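Local coordinates for probable amidase (Thermus thermophilus, PDB 2DC0), which is a probable amidase of the amidase signature family, with an alpha/beta fold built round one large mixed beta sheet, at residues M1-L9 and R211-L219; I228-F238 and D419-L429. One frame throughout, in Å; residues are numbered along the deposited sequence.

Overall arrangement
The chain begins at interaction 1: its first helix, 3-11, lies at the start of helix 213-224, so the contact closes a loop of 201 residues that holds more than half of the large mixed sheet's strands. Helix 213-224 then leads through the coil at 228-236 into strand 237-240, and interaction 2 sets this run on helix 419-430 near the C terminus, closing 180 residues. The two loops follow in series, neither nested nor crossed. They meet all the same, with centres about 17 Å apart: His217 packs on Leu230 and Leu423, and Val213 reaches helix 419-430. Helix 213-224 thus sits between the first helix and the last.

Interaction 1: M1-L9 and R211-L219; sequences MDLLEAKRL and RSVRDAHFL
Met1 rests its carbonyl oxygen 3.3 Å from CD of Arg211, a backbone-to-side-chain touch; the Arg211 guanidinium itself reaches away to the carbonyl of Val155. Asp2, buried and at the N-cap of helix 3-11, carries most of the polar contact. With chi1 at 65° its CG is tucked in between the main-chain N and C, which folds the carboxylate back over the first turn, where OD1 accepts from Glu5 N. Arg214 grips the same carboxylate side-on, NH2 to OD1 at 3.0 Å and NE to OD2 at 2.9 Å, with the carboxylate and guanidinium planes 32° apart. On its anti side OD2 also accepts from Ser212 OG at 3.0 Å. Each Asp2 oxygen therefore has two good donors, and the group can hardly turn. Leu3 and Leu4 offer their backbone N-H groups to Asp215: Leu3 N to OD2 at 2.6 Å, Leu4 N to OD1 at 3.2 Å, both on the syn side and somewhat out of the carboxylate plane. Two carboxylates thus lie close, Asp2 OD2 and Asp215 OD1 being 3.6 Å apart, a repulsion that Arg214 and the N-H groups at the helix start probably offset. Leu3 CD1 goes on to touch Leu219. Leu4 lays CB over the centre of the Arg214 guanidinium face, runs CD1 along the aliphatic part of that arginine, and sets CD2 over the Phe218 ring, 3.7 Å from its centroid in a CH-pi contact. Lys7 brushes Phe218 CZ with CD, while its amine pairs with Glu11. The axes of segments 3-9 and 213-219 lie 79° apart in direction, so two N-capped helix starts meet nearly at right angles: Asp2 caps one, Ser212 caps the other through a weak bond from Asp215 N, and Asp215 binds back to the first turn of its neighbour.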
loop_
_atom_site.group_PDB
_atom_site.type_symbol
_atom_site.label_atom_id
_atom_site.label_comp_id
_atom_site.label_asym_id
_atom_site.label_seq_id
_atom_site.Cartn_x
_atom_site.Cartn_y
_atom_site.Cartn_z
ATOM N N MET A 1 22.818 -26.447 16.152
ATOM C CA MET A 1 21.585 -27.111 15.643
ATOM C C MET A 1 20.480 -26.065 15.537
ATOM O O MET A 1 20.569 -25.004 16.158
ATOM C CB MET A 1 21.138 -28.229 16.599
ATOM C CG MET A 1 20.389 -27.732 17.832
ATOM S SD MET A 1 19.729 -29.027 18.930
ATOM C CE MET A 1 20.528 -28.594 20.459
ATOM N N ASP A 2 19.445 -26.351 14.749
ATOM C CA ASP A 2 18.343 -25.407 14.623
ATOM C C ASP A 2 17.066 -25.972 15.244
ATOM O O ASP A 2 17.068 -27.084 15.775
ATOM C CB ASP A 2 18.114 -25.016 13.155
ATOM C CG ASP A 2 17.664 -26.178 12.291
ATOM O OD1 ASP A 2 17.457 -27.289 12.821
ATOM O OD2 ASP A 2 17.513 -25.972 11.070
ATOM N N LEU A 3 15.987 -25.196 15.185
ATOM C CA LEU A 3 14.703 -25.595 15.762
ATOM C C LEU A 3 14.183 -26.954 15.315
ATOM O O LEU A 3 13.819 -27.786 16.145
ATOM C CB LEU A 3 13.627 -24.546 15.451
ATOM C CG LEU A 3 13.591 -23.257 16.272
ATOM C CD1 LEU A 3 12.578 -22.299 15.667
ATOM C CD2 LEU A 3 13.223 -23.586 17.713
ATOM N N LEU A 4 14.139 -27.174 14.005
ATOM C CA LEU A 4 13.624 -28.428 13.473
ATOM C C LEU A 4 14.495 -29.640 13.790
ATOM O O LEU A 4 13.977 -30.739 13.966
ATOM C CB LEU A 4 13.390 -28.298 11.964
ATOM C CG LEU A 4 12.314 -27.255 11.616
ATOM C CD1 LEU A 4 12.159 -27.142 10.104
ATOM C CD2 LEU A 4 10.992 -27.655 12.250
ATOM N N GLU A 5 15.808 -29.449 13.881
ATOM C CA GLU A 5 16.681 -30.568 14.207
ATOM C C GLU A 5 16.505 -30.907 15.688
ATOM O O GLU A 5 16.454 -32.079 16.063
ATOM C CB GLU A 5 18.147 -30.228 13.934
ATOM C CG GLU A 5 19.066 -31.446 14.000
ATOM C CD GLU A 5 20.533 -31.075 14.111
ATOM O OE1 GLU A 5 21.032 -30.316 13.245
ATOM O OE2 GLU A 5 21.193 -31.550 15.064
ATOM N N ALA A 6 16.410 -29.877 16.527
ATOM C CA ALA A 6 16.224 -30.084 17.962
ATOM C C ALA A 6 14.877 -30.755 18.198
ATOM O O ALA A 6 14.733 -31.607 19.075
ATOM C CB ALA A 6 16.280 -28.753 18.703
ATOM N N LYS A 7 13.889 -30.362 17.403
ATOM C CA LYS A 7 12.552 -30.920 17.510
ATOM C C LYS A 7 12.592 -32.406 17.156
ATOM O O LYS A 7 11.820 -33.201 17.691
ATOM C CB LYS A 7 11.613 -30.162 16.567
ATOM C CG LYS A 7 10.152 -30.539 16.675
ATOM C CD LYS A 7 9.292 -29.578 15.865
ATOM C CE LYS A 7 7.831 -29.986 15.906
ATOM N NZ LYS A 7 7.629 -31.300 15.234
ATOM N N ARG A 8 13.508 -32.770 16.260
ATOM C CA ARG A 8 13.675 -34.156 15.823
ATOM C C ARG A 8 14.360 -34.980 16.917
ATOM O O ARG A 8 14.031 -36.148 17.129
ATOM C CB ARG A 8 14.522 -34.213 14.547
ATOM C CG ARG A 8 14.504 -35.560 13.828
ATOM C CD ARG A 8 15.460 -35.562 12.641
ATOM N NE ARG A 8 15.227 -36.678 11.723
ATOM C CZ ARG A 8 14.158 -36.800 10.939
ATOM N NH1 ARG A 8 13.208 -35.871 10.954
ATOM N NH2 ARG A 8 14.037 -37.849 10.131
ATOM N N LEU A 9 15.322 -34.367 17.598
ATOM C CA LEU A 9 16.041 -35.035 18.669
ATOM C C LEU A 9 15.099 -35.301 19.833
ATOM O O LEU A 9 15.211 -36.317 20.514
ATOM C CB LEU A 9 17.208 -34.172 19.140
ATOM C CG LEU A 9 18.313 -33.935 18.112
ATOM C CD1 LEU A 9 19.345 -32.977 18.690
ATOM C CD2 LEU A 9 18.966 -35.268 17.737
ATOM N N ARG A 211 18.328 -19.681 12.695
ATOM C CA ARG A 211 19.601 -20.150 12.164
ATOM C C ARG A 211 19.446 -20.708 10.746
ATOM O O ARG A 211 20.434 -20.999 10.079
ATOM C CB ARG A 211 20.187 -21.226 13.080
ATOM C CG ARG A 211 20.591 -20.716 14.452
ATOM C CD ARG A 211 21.137 -21.837 15.314
ATOM N NE ARG A 211 22.394 -22.357 14.783
ATOM C CZ ARG A 211 23.562 -21.726 14.877
ATOM N NH1 ARG A 211 23.638 -20.550 15.489
ATOM N NH2 ARG A 211 24.653 -22.263 14.349
ATOM N N SER A 212 18.211 -20.859 10.283
ATOM C CA SER A 212 17.984 -21.394 8.942
ATOM C C SER A 212 16.671 -20.895 8.361
ATOM O O SER A 212 15.791 -20.421 9.090
ATOM C CB SER A 212 17.951 -22.922 8.985
ATOM O OG SER A 212 16.855 -23.354 9.778
ATOM N N VAL A 213 16.530 -21.018 7.046
ATOM C CA VAL A 213 15.311 -20.576 6.395
ATOM C C VAL A 213 14.125 -21.474 6.746
ATOM O O VAL A 213 12.997 -20.989 6.880
ATOM C CB VAL A 213 15.477 -20.521 4.860
ATOM C CG1 VAL A 213 14.145 -20.166 4.205
ATOM C CG2 VAL A 213 16.532 -19.479 4.492
ATOM N N ARG A 214 14.365 -22.775 6.909
ATOM C CA ARG A 214 13.263 -23.680 7.242
ATOM C C ARG A 214 12.696 -23.340 8.620
ATOM O O ARG A 214 11.500 -23.503 8.865
ATOM C CB ARG A 214 13.714 -25.148 7.191
ATOM C CG ARG A 214 14.744 -25.546 8.234
ATOM C CD ARG A 214 15.047 -27.035 8.148
ATOM N NE ARG A 214 15.876 -27.491 9.260
ATOM C CZ ARG A 214 16.171 -28.767 9.490
ATOM N NH1 ARG A 214 15.703 -29.713 8.684
ATOM N NH2 ARG A 214 16.926 -29.105 10.529
ATOM N N ASP A 215 13.556 -22.862 9.517
ATOM C CA ASP A 215 13.111 -22.461 10.846
ATOM C C ASP A 215 12.281 -21.181 10.735
ATOM O O ASP A 215 11.266 -21.022 11.422
ATOM C CB ASP A 215 14.304 -22.197 11.767
ATOM C CG ASP A 215 14.797 -23.454 12.470
ATOM O OD1 ASP A 215 14.354 -24.569 12.118
ATOM O OD2 ASP A 215 15.638 -23.324 13.381
ATOM N N ALA A 216 12.718 -20.264 9.871
ATOM C CA ALA A 216 12.014 -18.994 9.680
ATOM C C ALA A 216 10.576 -19.236 9.219
ATOM O O ALA A 216 9.641 -18.599 9.707
ATOM C CB ALA A 216 12.767 -18.121 8.656
ATOM N N HIS A 217 10.411 -20.142 8.260
ATOM C CA HIS A 217 9.095 -20.499 7.740
ATOM C C HIS A 217 8.258 -21.181 8.831
ATOM O O HIS A 217 7.096 -20.843 9.050
ATOM C CB HIS A 217 9.247 -21.454 6.554
ATOM C CG HIS A 217 7.989 -22.190 6.207
ATOM N ND1 HIS A 217 6.910 -21.580 5.600
ATOM C CD2 HIS A 217 7.627 -23.479 6.409
ATOM C CE1 HIS A 217 5.939 -22.462 5.445
ATOM N NE2 HIS A 217 6.348 -23.622 5.926
ATOM N N PHE A 218 8.869 -22.146 9.502
ATOM C CA PHE A 218 8.220 -22.907 10.563
ATOM C C PHE A 218 7.670 -21.994 11.651
ATOM O O PHE A 218 6.499 -22.087 12.030
ATOM C CB PHE A 218 9.233 -23.889 11.163
ATOM C CG PHE A 218 8.695 -24.718 12.302
ATOM C CD1 PHE A 218 7.559 -25.507 12.140
ATOM C CD2 PHE A 218 9.351 -24.737 13.529
ATOM C CE1 PHE A 218 7.083 -26.305 13.184
ATOM C CE2 PHE A 218 8.882 -25.533 14.581
ATOM C CZ PHE A 218 7.746 -26.317 14.402
ATOM N N LEU A 219 8.522 -21.104 12.139
ATOM C CA LEU A 219 8.148 -20.177 13.193
ATOM C C LEU A 219 7.136 -19.127 12.731
ATOM O O LEU A 219 6.252 -18.731 13.497
ATOM C CB LEU A 219 9.408 -19.506 13.728
ATOM C CG LEU A 219 9.458 -19.061 15.182
ATOM C CD1 LEU A 219 8.998 -20.182 16.121
ATOM C CD2 LEU A 219 10.894 -18.666 15.492
#

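Interaction 2: I228-F238 and D419-L429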
loop_
_atom_site.group_PDB
_atom_site.type_symbol
_atom_site.label_atom_id
_atom_site.label_comp_id
_atom_site.label_asym_id
_atom_site.label_seq_id
_atom_site.Cartn_x
_atom_site.Cartn_y
_atom_site.Cartn_z
ATOM N N ILE A 228 1.633 -21.675 5.650
ATOM C CA ILE A 228 2.145 -20.925 4.516
ATOM C C ILE A 228 2.727 -21.925 3.520
ATOM O O ILE A 228 3.829 -22.425 3.705
ATOM C CB ILE A 228 3.243 -19.950 4.975
ATOM C CG1 ILE A 228 2.650 -18.956 5.980
ATOM C CG2 ILE A 228 3.849 -19.229 3.772
ATOM C CD1 ILE A 228 3.644 -18.090 6.802
ATOM N N PRO A 229 1.979 -22.239 2.453
ATOM C CA PRO A 229 2.431 -23.190 1.433
ATOM C C PRO A 229 3.800 -22.847 0.843
ATOM O O PRO A 229 4.097 -21.684 0.576
ATOM C CB PRO A 229 1.322 -23.120 0.382
ATOM C CG PRO A 229 0.103 -22.809 1.201
ATOM C CD PRO A 229 0.623 -21.744 2.148
ATOM N N LEU A 230 4.633 -23.866 0.652
ATOM C CA LEU A 230 5.954 -23.677 0.067
ATOM C C LEU A 230 6.009 -24.383 -1.279
ATOM O O LEU A 230 6.177 -25.601 -1.341
ATOM C CB LEU A 230 7.042 -24.244 0.980
ATOM C CG LEU A 230 7.347 -23.476 2.269
ATOM C CD1 LEU A 230 8.435 -24.207 3.048
ATOM C CD2 LEU A 230 7.798 -22.063 1.932
ATOM N N GLU A 231 5.860 -23.622 -2.355
ATOM C CA GLU A 231 5.890 -24.194 -3.697
ATOM C C GLU A 231 7.325 -24.463 -4.135
ATOM O O GLU A 231 8.257 -23.795 -3.690
ATOM C CB GLU A 231 5.219 -23.245 -4.693
ATOM C CG GLU A 231 3.752 -22.968 -4.394
ATOM C CD GLU A 231 2.890 -24.215 -4.489
ATOM O OE1 GLU A 231 2.807 -24.802 -5.593
ATOM O OE2 GLU A 231 2.293 -24.604 -3.458
ATOM N N GLY A 232 7.495 -25.451 -5.005
ATOM C CA GLY A 232 8.820 -25.784 -5.485
ATOM C C GLY A 232 9.421 -24.623 -6.249
ATOM O O GLY A 232 8.706 -23.736 -6.720
ATOM N N VAL A 233 10.741 -24.613 -6.359
ATOM C CA VAL A 233 11.419 -23.551 -7.088
ATOM C C VAL A 233 12.081 -24.123 -8.334
ATOM O O VAL A 233 12.796 -25.118 -8.256
ATOM C CB VAL A 233 12.501 -22.876 -6.221
ATOM C CG1 VAL A 233 13.269 -21.863 -7.054
ATOM C CG2 VAL A 233 11.861 -22.199 -5.023
ATOM N N GLN A 234 11.841 -23.481 -9.473
ATOM C CA GLN A 234 12.412 -23.910 -10.742
ATOM C C GLN A 234 12.671 -22.701 -11.627
ATOM O O GLN A 234 11.755 -21.933 -11.916
ATOM C CB GLN A 234 11.458 -24.865 -11.469
ATOM C CG GLN A 234 11.839 -25.133 -12.925
ATOM C CD GLN A 234 10.775 -25.919 -13.687
ATOM O OE1 GLN A 234 9.583 -25.624 -13.589
ATOM N NE2 GLN A 234 11.208 -26.906 -14.470
ATOM N N ASN A 235 13.918 -22.523 -12.047
ATOM C CA ASN A 235 14.265 -21.405 -12.917
ATOM C C ASN A 235 13.792 -20.072 -12.340
ATOM O O ASN A 235 13.085 -19.309 -12.993
ATOM C CB ASN A 235 13.648 -21.625 -14.297
ATOM C CG ASN A 235 14.233 -22.836 -15.009
ATOM O OD1 ASN A 235 13.545 -23.533 -15.757
ATOM N ND2 ASN A 235 15.514 -23.083 -14.783
ATOM N N PRO A 236 14.185 -19.776 -11.094
ATOM C CA PRO A 236 13.779 -18.518 -10.465
ATOM C C PRO A 236 14.308 -17.318 -11.245
ATOM O O PRO A 236 15.400 -17.367 -11.813
ATOM C CB PRO A 236 14.389 -18.621 -9.071
ATOM C CG PRO A 236 15.639 -19.419 -9.317
ATOM C CD PRO A 236 15.141 -20.505 -10.241
ATOM N N VAL A 237 13.515 -16.255 -11.291
ATOM C CA VAL A 237 13.907 -15.032 -11.985
ATOM C C VAL A 237 14.032 -13.958 -10.911
ATOM O O VAL A 237 13.054 -13.614 -10.248
ATOM C CB VAL A 237 12.840 -14.596 -13.017
ATOM C CG1 VAL A 237 13.276 -13.307 -13.702
ATOM C CG2 VAL A 237 12.635 -15.704 -14.056
ATOM N N PHE A 238 15.240 -13.437 -10.740
ATOM C CA PHE A 238 15.495 -12.420 -9.731
ATOM C C PHE A 238 15.708 -11.052 -10.352
ATOM O O PHE A 238 16.448 -10.911 -11.325
ATOM C CB PHE A 238 16.723 -12.804 -8.908
ATOM C CG PHE A 238 16.549 -14.067 -8.111
ATOM C CD1 PHE A 238 15.726 -14.086 -6.984
ATOM C CD2 PHE A 238 17.218 -15.233 -8.475
ATOM C CE1 PHE A 238 15.578 -15.250 -6.229
ATOM C CE2 PHE A 238 17.078 -16.402 -7.728
ATOM C CZ PHE A 238 16.256 -16.411 -6.601
ATOM N N ASP A 419 4.667 -14.285 1.186
ATOM C CA ASP A 419 5.624 -14.760 2.174
ATOM C C ASP A 419 6.134 -16.160 1.852
ATOM O O ASP A 419 7.320 -16.442 2.014
ATOM C CB ASP A 419 4.981 -14.778 3.560
ATOM C CG ASP A 419 4.409 -13.438 3.955
ATOM O OD1 ASP A 419 4.786 -12.951 5.044
ATOM O OD2 ASP A 419 3.587 -12.877 3.184
ATOM N N GLY A 420 5.231 -17.030 1.409
ATOM C CA GLY A 420 5.609 -18.393 1.079
ATOM C C GLY A 420 6.600 -18.450 -0.063
ATOM O O GLY A 420 7.550 -19.230 -0.033
ATOM N N LYS A 421 6.381 -17.619 -1.076
ATOM C CA LYS A 421 7.267 -17.581 -2.234
ATOM C C LYS A 421 8.646 -17.073 -1.831
ATOM O O LYS A 421 9.668 -17.585 -2.292
ATOM C CB LYS A 421 6.672 -16.677 -3.321
ATOM C CG LYS A 421 7.415 -16.698 -4.650
ATOM C CD LYS A 421 6.683 -15.841 -5.681
ATOM C CE LYS A 421 7.338 -15.916 -7.053
ATOM N NZ LYS A 421 7.315 -17.304 -7.589
ATOM N N VAL A 422 8.673 -16.059 -0.973
ATOM C CA VAL A 422 9.935 -15.505 -0.508
ATOM C C VAL A 422 10.719 -16.556 0.267
ATOM O O VAL A 422 11.919 -16.751 0.041
ATOM C CB VAL A 422 9.698 -14.275 0.392
ATOM C CG1 VAL A 422 11.014 -13.819 1.020
ATOM C CG2 VAL A 422 9.097 -13.150 -0.439
ATOM N N LEU A 423 10.035 -17.242 1.175
ATOM C CA LEU A 423 10.674 -18.270 1.984
ATOM C C LEU A 423 11.170 -19.431 1.124
ATOM O O LEU A 423 12.234 -19.993 1.386
ATOM C CB LEU A 423 9.693 -18.759 3.057
ATOM C CG LEU A 423 9.456 -17.689 4.134
ATOM C CD1 LEU A 423 8.239 -18.036 4.994
ATOM C CD2 LEU A 423 10.707 -17.568 4.994
ATOM N N ALA A 424 10.407 -19.785 0.094
ATOM C CA ALA A 424 10.812 -20.869 -0.796
ATOM C C ALA A 424 12.072 -20.456 -1.562
ATOM O O ALA A 424 13.025 -21.230 -1.671
ATOM C CB ALA A 424 9.681 -21.202 -1.775
ATOM N N LEU A 425 12.078 -19.238 -2.095
ATOM C CA LEU A 425 13.243 -18.753 -2.829
ATOM C C LEU A 425 14.439 -18.634 -1.886
ATOM O O LEU A 425 15.580 -18.845 -2.291
ATOM C CB LEU A 425 12.947 -17.397 -3.480
ATOM C CG LEU A 425 11.935 -17.416 -4.631
ATOM C CD1 LEU A 425 11.461 -15.994 -4.919
ATOM C CD2 LEU A 425 12.567 -18.033 -5.877
ATOM N N GLY A 426 14.170 -18.298 -0.627
ATOM C CA GLY A 426 15.242 -18.182 0.346
ATOM C C GLY A 426 15.893 -19.535 0.584
ATOM O O GLY A 426 17.117 -19.638 0.701
ATOM N N GLY A 427 15.070 -20.578 0.655
ATOM C CA GLY A 427 15.590 -21.915 0.874
ATOM C C GLY A 427 16.421 -22.366 -0.312
ATOM O O GLY A 427 17.454 -23.020 -0.155
ATOM N N TRP A 428 15.961 -22.013 -1.506
ATOM C CA TRP A 428 16.656 -22.366 -2.735
ATOM C C TRP A 428 18.038 -21.716 -2.746
ATOM O O TRP A 428 19.044 -22.361 -3.070
ATOM C CB TRP A 428 15.850 -21.884 -3.941
ATOM C CG TRP A 428 16.415 -22.319 -5.257
ATOM C CD1 TRP A 428 16.148 -23.485 -5.922
ATOM C CD2 TRP A 428 17.339 -21.593 -6.072
ATOM N NE1 TRP A 428 16.853 -23.528 -7.105
ATOM C CE2 TRP A 428 17.597 -22.384 -7.218
ATOM C CE3 TRP A 428 17.989 -20.355 -5.941
ATOM C CZ2 TRP A 428 18.463 -21.966 -8.238
ATOM C CZ3 TRP A 428 18.851 -19.942 -6.957
ATOM C CH2 TRP A 428 19.085 -20.753 -8.087
ATOM N N LEU A 429 18.085 -20.438 -2.381
ATOM C CA LEU A 429 19.344 -19.693 -2.341
ATOM C C LEU A 429 20.266 -20.198 -1.237
ATOM O O LEU A 429 21.457 -20.388 -1.461
ATOM C CB LEU A 429 19.064 -18.201 -2.140
ATOM C CG LEU A 429 18.500 -17.436 -3.347
ATOM C CD1 LEU A 429 17.910 -16.105 -2.886
ATOM C CD2 LEU A 429 19.628 -17.183 -4.360
#
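Residues 228-236 run as an irregular, extended coil along helix 419-430, in the helix's own direction, with CA atoms 5.4 Å apart at Leu230 and Gly420 and 6.7 Å at Val233 and Leu425. No hydrogen bond crosses, so the contact is one of apolar fit. Ile228 presses CG2 to 3.3 Å from Gly420 CA, a tight approach made possible by the bare glycine, above which the Pro229 carbonyl also passes. Leu230 sets CD2 against Gly420 O and, a turn on, Leu423 CB, and the carbonyl of Glu231 lies on Ala424 CB. The coil then enters strand 237-240 of the large mixed sheet of this amidase fold; helix 419-430, which follows strand 406-413, packs on that sheet through Leu425 on Ala350 and Leu429 on Leu352. Trp428 is the broad surface at this end: with CG anti to the backbone N (chi1 -174°) its indole swings out beside the coil. Val233 CG1 stands over the five-membered ring and Pro236 CG over the six-membered ring, each 3.8 Å from the centroid in a CH-pi contact. Past the prolyl ring, whose CB meets Leu425 CD2 at 3.7 Å, Phe238 turns in from the strand; Trp428 CZ3 lies at its ring edge, 4.0 Å from CE2, and Leu429 CD1 touches CZ.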